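Local coordinates for extracellular solute-binding protein family 5 (Brucella melitensis, PDB 4ONY) that probably binds peptides or related solutes in the periplasm and passes them to an ABC transporter for import, at residues L89-R92 with D93-F96; R179-P182 with M183-A186; R366-D369 with A370-E374; G496-Q499 with W500-G504; R535-A538 with D539-S542. All coordinates share one frame; numbering follows the deposited sequence.

In the fold
The five contacts form one connected series. Interaction 1 meets interaction 2 where Phe96 CE1 packs 3.6 Å from Met183 CE, and meets interaction 5 where Pro95 CB lies 3.5 Å from Arg537 CZ. Interaction 5 in turn reaches interaction 3: Asp369 OD2 and Ser542 OG are 2.6 Å apart, probably hydrogen-bonded, and the centres of these two contacts lie about 12 Å apart. Interaction 4 touches interaction 2 through Glu180 and Asn497, and comes within about 6 Å, nearest atoms, of interaction 5. The ethoxy-ether ligand sits against Gln222, Gln225, Arg226, Tyr256 and Tyr257, none of which belongs to the five contacts.

Interaction 1 (L89-R92 with D93-F96); sequences LRSR and DEPF
Arg90 stacks its guanidinium on the ring of Phe96, the two centres 4.0 Å apart and the planes inclined by 25°. Phe96 CD1 sits over the middle of the guanidinium, 3.4 Å from Arg90 CZ, while Arg90 NH1 reaches out toward CE1. Arg90 leaves the backbone with CG opposite its own N (chi1 -179°) and then bends at the next bond, which brings the flat group across the ring. Its rotation is fixed at the edge: NH2 donates to Pro95 O in the guanidinium plane at 2.9 Å, and NE gives to a water that also bonds Ser91 O and Glu94 O. All this spans the loop of a beta-hairpin joining strand 88-90 to its antiparallel neighbour 97-108. At the near end of that loop Asp93 N donates to Ser91 OG at 3.1 Å, an ST turn. A second water joins Ser91 OG to Glu94 OE2, whose other partner is Tyr99 OH, and Asp93 OD1 turns outward to Leu582 N.

Interaction 2 (R179-P182 with M183-A186); sequences REFP and MLIA
Phe181 meets both Leu184 and Ile185, three and four residues further along helix 181-187. Its CG stands opposite the backbone N (chi1 -165°), which swings the ring forward along the helix. CE2 comes to 3.7 Å from Ile185 CD1, and CD1 lies 4.1 Å from Leu184 CD1. Ile185 bends at both side-chain bonds (chi1 -63°, chi2 -65°), folding CD1 back toward the ring. Leu184 instead runs out straight after its first bend and crosses Phe181 at about a right angle; its two methyls each face one oxygen of the Glu180 carboxylate, CD1 3.8 Å from Glu180 OE1. Underneath, Phe181 O accepts from both Leu184 N (2.8 Å) and Ile185 N (3.2 Å). Ala186 N follows on Pro182 O. Phe173 and Phe171 of strand 168-173 extend the apolar surface around Phe181 and Ile185. Between the two segments the side chains, the Glu180 carboxylate included, meet by van der Waals contact alone, and directional bonding is left to the backbone.

Interaction 3 (R366-D369 with A370-E374); sequences RPAD and ARERE
Glu372 folds back from the first turn of helix 370-376 onto Asp369 and Ala368. Its CB lies 3.6 Å from Asp369 O. CG comes next, over the Asp369 carboxylate and 3.4 Å from OD1; the two carboxylates stand nearly perpendicular. With the chain extended past CG, CD arrives beside Ala368 CA. At the tip OE2 accepts from Asp369 N at 3.3 Å, met from above the carboxylate plane, and also takes a water that donates weakly to Asp369 OD2. The other oxygen, OE1, forms a salt bridge with Arg549. In return Asp369, the N-cap, holds CG between its backbone N and carbonyl carbon (chi1 67°), which puts OD1 2.8 Å from Glu372 N in an almost straight bond. The exchange is a capping box. Its two acids come within 4.1 Å, OD1 of Asp369 to OE2 of Glu372, a closeness the arginine probably eases. Arg373 closes the other flank, its NE donating to Ala368 O at 3.0 Å while Ala368 CB lies over one face of the guanidinium. The whole cap rests on helix 537-553, where Ser542 OG bonds Asp369 OD2, and Ala368 and Arg373 also touch Met388 of helix 385-389.

Interaction 4 (G496-Q499 with W500-G504); sequences GNEQ and WLRWG
Trp500 is tied to Asn497 through its backbone: Trp500 N donates to Asn497 O at 3.1 Å, just where the type I turn 496-499 runs into the helix. The same oxygen lies 3.5 Å from the indole carbon Trp500 CD1, while the indole packs on Ile528 and Leu532 of helix 522-533. Leu501 N makes a weak bond to Glu498 O. Arg502 turns its side chain back along the turn; beyond CG it is extended, so that it lies beside Glu498 and points the same way. Glu498 CG sits over one face of the guanidinium, toward its rim, 4.1 Å from Arg502 NH2. Trp503 N then donates to Gln499 O at 3.0 Å, and the Gln499 side chain runs alongside the indole with its amide at the ring edge, the planes 34° apart. Phe355 meets that indole edge-to-face. Gly504 N closes the last turn on Trp500 O, and Gly504 is the first residue to leave helical geometry. Glu498 and Arg502 form no salt bridge: OE2 and NH1 remain 5.0 Å apart. The glutamate's tight first torsion (chi1 79°) helps fold its carboxylate back to Gly496 N, bonded at 2.9 Å, and Arg502 NH2 goes to Ala490 O. The opposite charges can therefore probably attract each other only at a distance, while each serves to pin a loop peptide.

Interaction 5 (R535-A538 with D539-S542); sequences RNRA and DFVS
Asn536, the N-cap of helix 537-553, accepts from Asp539 N; before it, Arg535 N donates a hydrogen bond to a water that donates to Asp539 OD2. A chi1 of 62° tucks the Asn536 amide in over the backbone, and OD1 reaches Asp539 N at 2.9 Å, almost in line with the N-H. Its ND2 bonds weakly to Asp539 OD2 at 3.2 Å, so the aspartate is held firmly at its backbone N and only weakly at its tip. Arg537 brings its guanidinium against Phe540, whose CD2 lies over one face of the guanidinium near its rim; NH1 is 3.3 Å from CE2, and the planes meet at 49°, short of a flat stack. Val541 CG2 touches the same side chain 4.0 Å from NE. Ala538 contributes its carbonyl, which takes Ser542 N at 3.0 Å. Arg537 NH2 bonds Leu493 O in the loop ahead of helix 499-503, Arg535 forms a salt bridge with Glu111 between strands 97-108 and 114-119, and Phe540 packs against His22, just past strand 18-20.

Interaction 1 (L89-R92 with D93-F96)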
loop_
_atom_site.group_PDB
_atom_site.type_symbol
_atom_site.label_atom_id
_atom_site.label_comp_id
_atom_site.label_asym_id
_atom_site.label_seq_id
_atom_site.Cartn_x
_atom_site.Cartn_y
_atom_site.Cartn_z
ATOM N N LEU A 89 13.073 -13.034 -2.044
ATOM C CA LEU A 89 13.060 -11.583 -1.978
ATOM C C LEU A 89 12.219 -10.971 -3.089
ATOM O O LEU A 89 12.420 -11.266 -4.275
ATOM C CB LEU A 89 14.487 -11.056 -2.127
ATOM C CG LEU A 89 14.690 -9.549 -2.100
ATOM C CD1 LEU A 89 14.347 -8.944 -0.757
ATOM C CD2 LEU A 89 16.126 -9.232 -2.482
ATOM N N ARG A 90 11.328 -10.079 -2.713
ATOM C CA ARG A 90 10.466 -9.433 -3.677
ATOM C C ARG A 90 11.242 -8.422 -4.555
ATOM O O ARG A 90 11.932 -7.546 -4.021
ATOM C CB ARG A 90 9.411 -8.718 -2.856
ATOM C CG ARG A 90 8.377 -7.991 -3.651
ATOM C CD ARG A 90 7.201 -8.876 -3.815
ATOM N NE ARG A 90 6.122 -8.177 -4.474
ATOM C CZ ARG A 90 4.962 -7.891 -3.919
ATOM N NH1 ARG A 90 4.715 -8.210 -2.676
ATOM N NH2 ARG A 90 4.021 -7.293 -4.622
ATOM N N SER A 91 11.166 -8.524 -5.878
ATOM C CA SER A 91 11.656 -7.437 -6.718
ATOM C C SER A 91 10.687 -6.253 -6.689
ATOM O O SER A 91 9.490 -6.419 -6.890
ATOM C CB SER A 91 11.821 -7.839 -8.178
ATOM O OG SER A 91 12.064 -6.688 -9.003
ATOM N N ARG A 92 11.213 -5.050 -6.583
ATOM C CA ARG A 92 10.355 -3.860 -6.593
ATOM C C ARG A 92 10.192 -3.236 -7.975
ATOM O O ARG A 92 9.732 -2.107 -8.094
ATOM C CB ARG A 92 10.880 -2.866 -5.565
ATOM C CG ARG A 92 10.901 -3.439 -4.146
ATOM C CD ARG A 92 9.479 -3.761 -3.666
ATOM N NE ARG A 92 9.452 -4.484 -2.388
ATOM C CZ ARG A 92 8.358 -4.901 -1.758
ATOM N NH1 ARG A 92 7.148 -4.745 -2.276
ATOM N NH2 ARG A 92 8.468 -5.493 -0.590
ATOM N N ASP A 93 10.576 -3.987 -9.024
ATOM C CA ASP A 93 10.358 -3.573 -10.383
ATOM C C ASP A 93 9.342 -4.423 -11.104
ATOM O O ASP A 93 9.206 -4.286 -12.315
ATOM C CB ASP A 93 11.680 -3.605 -11.167
ATOM C CG ASP A 93 11.652 -2.748 -12.421
ATOM O OD1 ASP A 93 10.983 -1.718 -12.468
ATOM O OD2 ASP A 93 12.364 -3.093 -13.382
ATOM N N GLU A 94 8.672 -5.317 -10.410
ATOM C CA GLU A 94 7.643 -6.175 -10.999
ATOM C C GLU A 94 6.396 -6.178 -10.123
ATOM O O GLU A 94 6.496 -5.914 -8.955
ATOM C CB GLU A 94 8.150 -7.633 -11.147
ATOM C CG GLU A 94 9.399 -7.735 -11.994
ATOM C CD GLU A 94 9.902 -9.169 -12.152
ATOM O OE1 GLU A 94 9.076 -10.028 -12.598
ATOM O OE2 GLU A 94 11.124 -9.386 -11.844
ATOM N N PRO A 95 5.224 -6.494 -10.696
ATOM C CA PRO A 95 4.026 -6.513 -9.871
ATOM C C PRO A 95 4.103 -7.440 -8.629
ATOM O O PRO A 95 3.827 -6.984 -7.507
ATOM C CB PRO A 95 2.939 -6.994 -10.839
ATOM C CG PRO A 95 3.424 -6.531 -12.201
ATOM C CD PRO A 95 4.923 -6.739 -12.125
ATOM N N PHE A 96 4.484 -8.694 -8.834
ATOM C CA PHE A 96 4.578 -9.646 -7.735
ATOM C C PHE A 96 5.442 -10.846 -8.149
ATOM O O PHE A 96 4.931 -11.937 -8.461
ATOM C CB PHE A 96 3.169 -10.108 -7.330
ATOM C CG PHE A 96 3.071 -10.740 -5.950
ATOM C CD1 PHE A 96 4.202 -11.005 -5.147
ATOM C CD2 PHE A 96 1.813 -11.052 -5.421
ATOM C CE1 PHE A 96 4.044 -11.587 -3.865
ATOM C CE2 PHE A 96 1.679 -11.614 -4.157
ATOM C CZ PHE A 96 2.783 -11.859 -3.382
HETATM O O HOH W 1 7.293 -7.755 -7.074
HETATM O O HOH W 2 12.816 -7.345 -11.820
HETATM O O HOH W 3 6.418 -3.195 -8.018
#

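Interaction 2 (R179-P182 with M183-A186)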
loop_
_atom_site.group_PDB
_atom_site.type_symbol
_atom_site.label_atom_id
_atom_site.label_comp_id
_atom_site.label_asym_id
_atom_site.label_seq_id
_atom_site.Cartn_x
_atom_site.Cartn_y
_atom_site.Cartn_z
ATOM N N ARG A 179 -4.048 -19.881 -4.458
ATOM C CA ARG A 179 -2.907 -19.742 -5.314
ATOM C C ARG A 179 -1.926 -18.688 -4.837
ATOM O O ARG A 179 -0.735 -18.825 -5.095
ATOM C CB ARG A 179 -3.346 -19.504 -6.757
ATOM C CG ARG A 179 -3.904 -20.790 -7.386
ATOM C CD ARG A 179 -4.264 -20.582 -8.846
ATOM N NE ARG A 179 -3.073 -20.282 -9.608
ATOM C CZ ARG A 179 -2.143 -21.161 -9.991
ATOM N NH1 ARG A 179 -2.263 -22.483 -9.778
ATOM N NH2 ARG A 179 -1.099 -20.712 -10.654
ATOM N N GLU A 180 -2.400 -17.671 -4.103
ATOM C CA GLU A 180 -1.491 -16.699 -3.485
ATOM C C GLU A 180 -0.704 -17.258 -2.282
ATOM O O GLU A 180 0.394 -16.810 -2.024
ATOM C CB GLU A 180 -2.273 -15.468 -3.008
ATOM C CG GLU A 180 -1.406 -14.312 -2.513
ATOM C CD GLU A 180 -2.080 -13.457 -1.434
ATOM O OE1 GLU A 180 -2.906 -13.962 -0.656
ATOM O OE2 GLU A 180 -1.722 -12.281 -1.334
ATOM N N PHE A 181 -1.231 -18.263 -1.578
ATOM C CA PHE A 181 -0.626 -18.689 -0.315
ATOM C C PHE A 181 0.862 -19.065 -0.369
ATOM O O PHE A 181 1.640 -18.673 0.510
ATOM C CB PHE A 181 -1.406 -19.835 0.352
ATOM C CG PHE A 181 -1.020 -20.035 1.797
ATOM C CD1 PHE A 181 -1.243 -19.034 2.705
ATOM C CD2 PHE A 181 -0.342 -21.161 2.200
ATOM C CE1 PHE A 181 -0.887 -19.182 4.030
ATOM C CE2 PHE A 181 0.042 -21.325 3.526
ATOM C CZ PHE A 181 -0.245 -20.327 4.446
ATOM N N PRO A 182 1.296 -19.804 -1.394
ATOM C CA PRO A 182 2.722 -20.085 -1.429
ATOM C C PRO A 182 3.573 -18.848 -1.532
ATOM O O PRO A 182 4.684 -18.859 -1.024
ATOM C CB PRO A 182 2.895 -20.951 -2.682
ATOM C CG PRO A 182 1.550 -21.532 -2.923
ATOM C CD PRO A 182 0.569 -20.505 -2.452
ATOM N N MET A 183 3.070 -17.790 -2.176
ATOM C CA MET A 183 3.763 -16.511 -2.170
ATOM C C MET A 183 4.026 -15.993 -0.746
ATOM O O MET A 183 5.024 -15.309 -0.505
ATOM C CB MET A 183 3.004 -15.414 -2.941
ATOM C CG MET A 183 2.533 -15.793 -4.348
ATOM S SD MET A 183 3.855 -16.218 -5.484
ATOM C CE MET A 183 4.674 -14.635 -5.641
ATOM N N LEU A 184 3.109 -16.270 0.182
ATOM C CA LEU A 184 3.187 -15.723 1.536
ATOM C C LEU A 184 4.198 -16.525 2.360
ATOM O O LEU A 184 4.911 -15.975 3.195
ATOM C CB LEU A 184 1.810 -15.753 2.193
ATOM C CG LEU A 184 0.690 -15.016 1.458
ATOM C CD1 LEU A 184 -0.624 -15.039 2.227
ATOM C CD2 LEU A 184 1.108 -13.558 1.253
ATOM N N ILE A 185 4.284 -17.835 2.088
ATOM C CA ILE A 185 5.297 -18.683 2.700
ATOM C C ILE A 185 6.698 -18.195 2.255
ATOM O O ILE A 185 7.626 -18.018 3.080
ATOM C CB ILE A 185 5.090 -20.178 2.326
ATOM C CG1 ILE A 185 3.766 -20.714 2.850
ATOM C CG2 ILE A 185 6.235 -21.025 2.849
ATOM C CD1 ILE A 185 3.629 -20.765 4.361
ATOM N N ALA A 186 6.818 -17.934 0.955
ATOM C CA ALA A 186 8.106 -17.559 0.344
ATOM C C ALA A 186 8.573 -16.157 0.721
ATOM O O ALA A 186 9.765 -15.948 1.030
ATOM C CB ALA A 186 8.038 -17.714 -1.180
#

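Interaction 3 (R366-D369 with A370-E374)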
loop_
_atom_site.group_PDB
_atom_site.type_symbol
_atom_site.label_atom_id
_atom_site.label_comp_id
_atom_site.label_asym_id
_atom_site.label_seq_id
_atom_site.Cartn_x
_atom_site.Cartn_y
_atom_site.Cartn_z
ATOM N N ARG A 366 -9.224 3.823 -21.173
ATOM C CA ARG A 366 -9.026 2.565 -21.929
ATOM C C ARG A 366 -10.380 1.963 -22.285
ATOM O O ARG A 366 -11.192 1.672 -21.382
ATOM C CB ARG A 366 -8.260 1.583 -21.063
ATOM C CG ARG A 366 -6.930 2.114 -20.569
ATOM C CD ARG A 366 -6.229 1.101 -19.727
ATOM N NE ARG A 366 -4.974 1.661 -19.268
ATOM C CZ ARG A 366 -3.856 1.655 -19.969
ATOM N NH1 ARG A 366 -3.786 1.005 -21.148
ATOM N NH2 ARG A 366 -2.784 2.235 -19.472
ATOM N N PRO A 367 -10.647 1.752 -23.577
ATOM C CA PRO A 367 -11.829 0.934 -23.877
ATOM C C PRO A 367 -11.731 -0.495 -23.300
ATOM O O PRO A 367 -10.645 -1.058 -23.181
ATOM C CB PRO A 367 -11.855 0.899 -25.405
ATOM C CG PRO A 367 -10.424 1.047 -25.806
ATOM C CD PRO A 367 -9.756 1.899 -24.749
ATOM N N ALA A 368 -12.859 -1.025 -22.851
ATOM C CA ALA A 368 -12.915 -2.370 -22.296
ATOM C C ALA A 368 -12.394 -3.391 -23.362
ATOM O O ALA A 368 -12.834 -3.332 -24.511
ATOM C CB ALA A 368 -14.337 -2.694 -21.895
ATOM N N ASP A 369 -11.477 -4.283 -22.989
ATOM C CA ASP A 369 -10.968 -5.310 -23.907
ATOM C C ASP A 369 -11.934 -6.497 -23.995
ATOM O O ASP A 369 -13.005 -6.504 -23.326
ATOM C CB ASP A 369 -9.529 -5.734 -23.515
ATOM C CG ASP A 369 -9.448 -6.466 -22.181
ATOM O OD1 ASP A 369 -10.406 -7.160 -21.821
ATOM O OD2 ASP A 369 -8.398 -6.400 -21.519
ATOM N N ALA A 370 -11.621 -7.473 -24.848
ATOM C CA ALA A 370 -12.530 -8.581 -25.108
ATOM C C ALA A 370 -12.824 -9.395 -23.858
ATOM O O ALA A 370 -13.952 -9.805 -23.630
ATOM C CB ALA A 370 -11.980 -9.498 -26.205
ATOM N N ARG A 371 -11.811 -9.622 -23.038
ATOM C CA ARG A 371 -12.018 -10.348 -21.789
ATOM C C ARG A 371 -12.944 -9.581 -20.810
ATOM O O ARG A 371 -13.834 -10.183 -20.211
ATOM C CB ARG A 371 -10.660 -10.678 -21.143
ATOM C CG ARG A 371 -10.739 -11.379 -19.800
ATOM C CD ARG A 371 -11.444 -12.721 -19.891
ATOM N NE ARG A 371 -11.411 -13.431 -18.615
ATOM C CZ ARG A 371 -12.302 -14.341 -18.213
ATOM N NH1 ARG A 371 -13.342 -14.695 -18.977
ATOM N NH2 ARG A 371 -12.178 -14.901 -16.999
ATOM N N GLU A 372 -12.725 -8.280 -20.632
ATOM C CA GLU A 372 -13.614 -7.466 -19.779
ATOM C C GLU A 372 -15.071 -7.521 -20.266
ATOM O O GLU A 372 -15.992 -7.708 -19.467
ATOM C CB GLU A 372 -13.180 -6.000 -19.761
ATOM C CG GLU A 372 -11.808 -5.702 -19.146
ATOM C CD GLU A 372 -11.607 -4.194 -19.003
ATOM O OE1 GLU A 372 -12.288 -3.631 -18.101
ATOM O OE2 GLU A 372 -10.889 -3.579 -19.858
ATOM N N ARG A 373 -15.271 -7.384 -21.564
ATOM C CA ARG A 373 -16.616 -7.402 -22.119
ATOM C C ARG A 373 -17.291 -8.767 -21.909
ATOM O O ARG A 373 -18.477 -8.828 -21.591
ATOM C CB ARG A 373 -16.614 -6.965 -23.588
ATOM C CG ARG A 373 -16.352 -5.458 -23.733
ATOM C CD ARG A 373 -16.239 -5.015 -25.187
ATOM N NE ARG A 373 -15.715 -3.628 -25.238
ATOM C CZ ARG A 373 -16.471 -2.538 -25.160
ATOM N NH1 ARG A 373 -17.802 -2.639 -25.064
ATOM N NH2 ARG A 373 -15.901 -1.360 -25.201
ATOM N N GLU A 374 -16.511 -9.841 -22.051
ATOM C CA GLU A 374 -16.986 -11.202 -21.732
ATOM C C GLU A 374 -17.390 -11.311 -20.267
ATOM O O GLU A 374 -18.467 -11.792 -19.958
ATOM C CB GLU A 374 -15.897 -12.198 -22.079
ATOM C CG GLU A 374 -16.248 -13.630 -21.778
ATOM C CD GLU A 374 -15.137 -14.612 -22.108
ATOM O OE1 GLU A 374 -13.938 -14.431 -21.777
ATOM O OE2 GLU A 374 -15.486 -15.631 -22.686
HETATM O O HOH W 4 -8.460 -3.782 -20.724
#

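Interaction 4 (G496-Q499 with W500-G504)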
loop_
_atom_site.group_PDB
_atom_site.type_symbol
_atom_site.label_atom_id
_atom_site.label_comp_id
_atom_site.label_asym_id
_atom_site.label_seq_id
_atom_site.Cartn_x
_atom_site.Cartn_y
_atom_site.Cartn_z
ATOM N N GLY A 496 -6.152 -8.738 -4.071
ATOM C CA GLY A 496 -6.473 -10.134 -3.771
ATOM C C GLY A 496 -7.639 -10.257 -2.795
ATOM O O GLY A 496 -8.665 -9.570 -2.937
ATOM N N ASN A 497 -7.491 -11.160 -1.813
ATOM C CA ASN A 497 -8.565 -11.519 -0.894
ATOM C C ASN A 497 -9.128 -10.351 -0.091
ATOM O O ASN A 497 -10.321 -10.351 0.216
ATOM C CB ASN A 497 -8.076 -12.605 0.073
ATOM C CG ASN A 497 -7.718 -13.894 -0.664
ATOM O OD1 ASN A 497 -8.348 -14.245 -1.662
ATOM N ND2 ASN A 497 -6.646 -14.559 -0.233
ATOM N N GLU A 498 -8.290 -9.346 0.209
ATOM C CA GLU A 498 -8.754 -8.150 0.921
ATOM C C GLU A 498 -9.905 -7.411 0.173
ATOM O O GLU A 498 -10.689 -6.681 0.777
ATOM C CB GLU A 498 -7.573 -7.231 1.281
ATOM C CG GLU A 498 -7.048 -6.351 0.134
ATOM C CD GLU A 498 -6.407 -7.137 -1.002
ATOM O OE1 GLU A 498 -5.916 -8.275 -0.755
ATOM O OE2 GLU A 498 -6.374 -6.626 -2.145
ATOM N N GLN A 499 -10.051 -7.631 -1.131
ATOM C CA GLN A 499 -11.109 -6.971 -1.843
ATOM C C GLN A 499 -12.510 -7.367 -1.335
ATOM O O GLN A 499 -13.418 -6.540 -1.364
ATOM C CB GLN A 499 -11.005 -7.190 -3.355
ATOM C CG GLN A 499 -9.716 -6.731 -4.026
ATOM C CD GLN A 499 -9.410 -5.244 -3.850
ATOM O OE1 GLN A 499 -8.347 -4.895 -3.336
ATOM N NE2 GLN A 499 -10.302 -4.402 -4.225
ATOM N N TRP A 500 -12.681 -8.602 -0.834
ATOM C CA TRP A 500 -13.947 -9.016 -0.277
ATOM C C TRP A 500 -14.427 -8.141 0.879
ATOM O O TRP A 500 -15.607 -7.907 0.994
ATOM C CB TRP A 500 -13.907 -10.478 0.210
ATOM C CG TRP A 500 -13.811 -11.508 -0.880
ATOM C CD1 TRP A 500 -12.806 -12.421 -1.053
ATOM C CD2 TRP A 500 -14.745 -11.737 -1.933
ATOM N NE1 TRP A 500 -13.048 -13.165 -2.178
ATOM C CE2 TRP A 500 -14.258 -12.797 -2.703
ATOM C CE3 TRP A 500 -15.974 -11.153 -2.290
ATOM C CZ2 TRP A 500 -14.958 -13.306 -3.823
ATOM C CZ3 TRP A 500 -16.660 -11.638 -3.413
ATOM C CH2 TRP A 500 -16.143 -12.718 -4.162
ATOM N N LEU A 501 -13.537 -7.715 1.762
ATOM C CA LEU A 501 -13.956 -6.945 2.934
ATOM C C LEU A 501 -14.109 -5.460 2.629
ATOM O O LEU A 501 -14.702 -4.718 3.429
ATOM C CB LEU A 501 -13.041 -7.193 4.139
ATOM C CG LEU A 501 -13.391 -8.513 4.859
ATOM C CD1 LEU A 501 -12.283 -8.932 5.812
ATOM C CD2 LEU A 501 -14.715 -8.419 5.644
ATOM N N ARG A 502 -13.640 -5.039 1.465
ATOM C CA ARG A 502 -13.854 -3.687 1.006
ATOM C C ARG A 502 -15.132 -3.518 0.238
ATOM O O ARG A 502 -15.793 -2.482 0.360
ATOM C CB ARG A 502 -12.758 -3.258 0.054
ATOM C CG ARG A 502 -11.416 -3.150 0.695
ATOM C CD ARG A 502 -10.364 -2.721 -0.321
ATOM N NE ARG A 502 -9.067 -2.679 0.349
ATOM C CZ ARG A 502 -7.950 -2.272 -0.212
ATOM N NH1 ARG A 502 -7.941 -1.891 -1.474
ATOM N NH2 ARG A 502 -6.836 -2.295 0.488
ATOM N N TRP A 503 -15.411 -4.476 -0.649
ATOM C CA TRP A 503 -16.453 -4.330 -1.679
ATOM C C TRP A 503 -17.470 -5.490 -1.787
ATOM O O TRP A 503 -18.485 -5.349 -2.471
ATOM C CB TRP A 503 -15.782 -4.212 -3.057
ATOM C CG TRP A 503 -14.728 -3.189 -3.176
ATOM C CD1 TRP A 503 -13.401 -3.387 -3.409
ATOM C CD2 TRP A 503 -14.916 -1.764 -3.125
ATOM N NE1 TRP A 503 -12.748 -2.154 -3.490
ATOM C CE2 TRP A 503 -13.656 -1.159 -3.342
ATOM C CE3 TRP A 503 -16.029 -0.950 -2.937
ATOM C CZ2 TRP A 503 -13.475 0.222 -3.355
ATOM C CZ3 TRP A 503 -15.857 0.449 -2.978
ATOM C CH2 TRP A 503 -14.586 1.006 -3.175
ATOM N N GLY A 504 -17.190 -6.616 -1.118
ATOM C CA GLY A 504 -17.976 -7.800 -1.266
ATOM C C GLY A 504 -19.344 -7.645 -0.654
ATOM O O GLY A 504 -19.506 -6.991 0.388
#

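Interaction 5 (R535-A538 with D539-S542)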
loop_
_atom_site.group_PDB
_atom_site.type_symbol
_atom_site.label_atom_id
_atom_site.label_comp_id
_atom_site.label_asym_id
_atom_site.label_seq_id
_atom_site.Cartn_x
_atom_site.Cartn_y
_atom_site.Cartn_z
ATOM N N ARG A 535 -4.953 -16.602 -13.830
ATOM C CA ARG A 535 -3.679 -17.280 -13.706
ATOM C C ARG A 535 -2.555 -16.672 -14.518
ATOM O O ARG A 535 -1.404 -17.141 -14.433
ATOM C CB ARG A 535 -3.847 -18.737 -14.112
ATOM C CG ARG A 535 -4.734 -19.478 -13.110
ATOM C CD ARG A 535 -4.285 -20.902 -13.016
ATOM N NE ARG A 535 -5.212 -21.719 -12.281
ATOM C CZ ARG A 535 -5.035 -23.014 -12.114
ATOM N NH1 ARG A 535 -3.969 -23.616 -12.631
ATOM N NH2 ARG A 535 -5.912 -23.707 -11.422
ATOM N N ASN A 536 -2.850 -15.688 -15.352
ATOM C CA ASN A 536 -1.773 -15.007 -16.016
ATOM C C ASN A 536 -2.000 -13.509 -15.891
ATOM O O ASN A 536 -3.129 -13.086 -15.599
ATOM C CB ASN A 536 -1.699 -15.476 -17.467
ATOM C CG ASN A 536 -2.957 -15.138 -18.248
ATOM O OD1 ASN A 536 -3.274 -13.978 -18.486
ATOM N ND2 ASN A 536 -3.690 -16.157 -18.622
ATOM N N ARG A 537 -0.946 -12.725 -16.099
ATOM C CA ARG A 537 -1.000 -11.277 -15.839
ATOM C C ARG A 537 -2.035 -10.577 -16.769
ATOM O O ARG A 537 -2.714 -9.694 -16.332
ATOM C CB ARG A 537 0.434 -10.645 -15.815
ATOM C CG ARG A 537 0.546 -9.215 -15.251
ATOM C CD ARG A 537 0.421 -9.048 -13.737
ATOM N NE ARG A 537 0.093 -7.675 -13.340
ATOM C CZ ARG A 537 -0.265 -7.282 -12.102
ATOM N NH1 ARG A 537 -0.326 -8.152 -11.099
ATOM N NH2 ARG A 537 -0.587 -5.988 -11.821
ATOM N N ALA A 538 -2.231 -11.047 -17.993
ATOM C CA ALA A 538 -3.183 -10.423 -18.910
ATOM C C ALA A 538 -4.640 -10.541 -18.465
ATOM O O ALA A 538 -5.384 -9.539 -18.427
ATOM C CB ALA A 538 -3.025 -11.010 -20.303
ATOM N N ASP A 539 -5.046 -11.765 -18.137
ATOM C CA ASP A 539 -6.359 -12.003 -17.571
ATOM C C ASP A 539 -6.577 -11.255 -16.272
ATOM O O ASP A 539 -7.687 -10.824 -16.016
ATOM C CB ASP A 539 -6.618 -13.483 -17.319
ATOM C CG ASP A 539 -6.757 -14.259 -18.595
ATOM O OD1 ASP A 539 -6.796 -13.619 -19.670
ATOM O OD2 ASP A 539 -6.838 -15.503 -18.493
ATOM N N PHE A 540 -5.530 -11.148 -15.462
ATOM C CA PHE A 540 -5.621 -10.471 -14.195
ATOM C C PHE A 540 -5.857 -8.964 -14.417
ATOM O O PHE A 540 -6.748 -8.361 -13.774
ATOM C CB PHE A 540 -4.372 -10.732 -13.369
ATOM C CG PHE A 540 -4.386 -10.094 -12.009
ATOM C CD1 PHE A 540 -5.191 -10.603 -10.998
ATOM C CD2 PHE A 540 -3.615 -8.992 -11.729
ATOM C CE1 PHE A 540 -5.213 -10.048 -9.731
ATOM C CE2 PHE A 540 -3.595 -8.431 -10.442
ATOM C CZ PHE A 540 -4.414 -8.941 -9.445
ATOM N N VAL A 541 -5.064 -8.350 -15.267
ATOM C CA VAL A 541 -5.216 -6.952 -15.560
ATOM C C VAL A 541 -6.629 -6.669 -16.100
ATOM O O VAL A 541 -7.267 -5.676 -15.729
ATOM C CB VAL A 541 -4.147 -6.446 -16.537
ATOM C CG1 VAL A 541 -4.475 -5.027 -17.025
ATOM C CG2 VAL A 541 -2.755 -6.458 -15.889
ATOM N N SER A 542 -7.121 -7.545 -16.958
ATOM C CA SER A 542 -8.429 -7.352 -17.510
ATOM C C SER A 542 -9.486 -7.409 -16.402
ATOM O O SER A 542 -10.404 -6.582 -16.352
ATOM C CB SER A 542 -8.712 -8.412 -18.564
ATOM O OG SER A 542 -7.918 -8.163 -19.708
HETATM O O HOH W 5 -6.272 -16.962 -16.391
#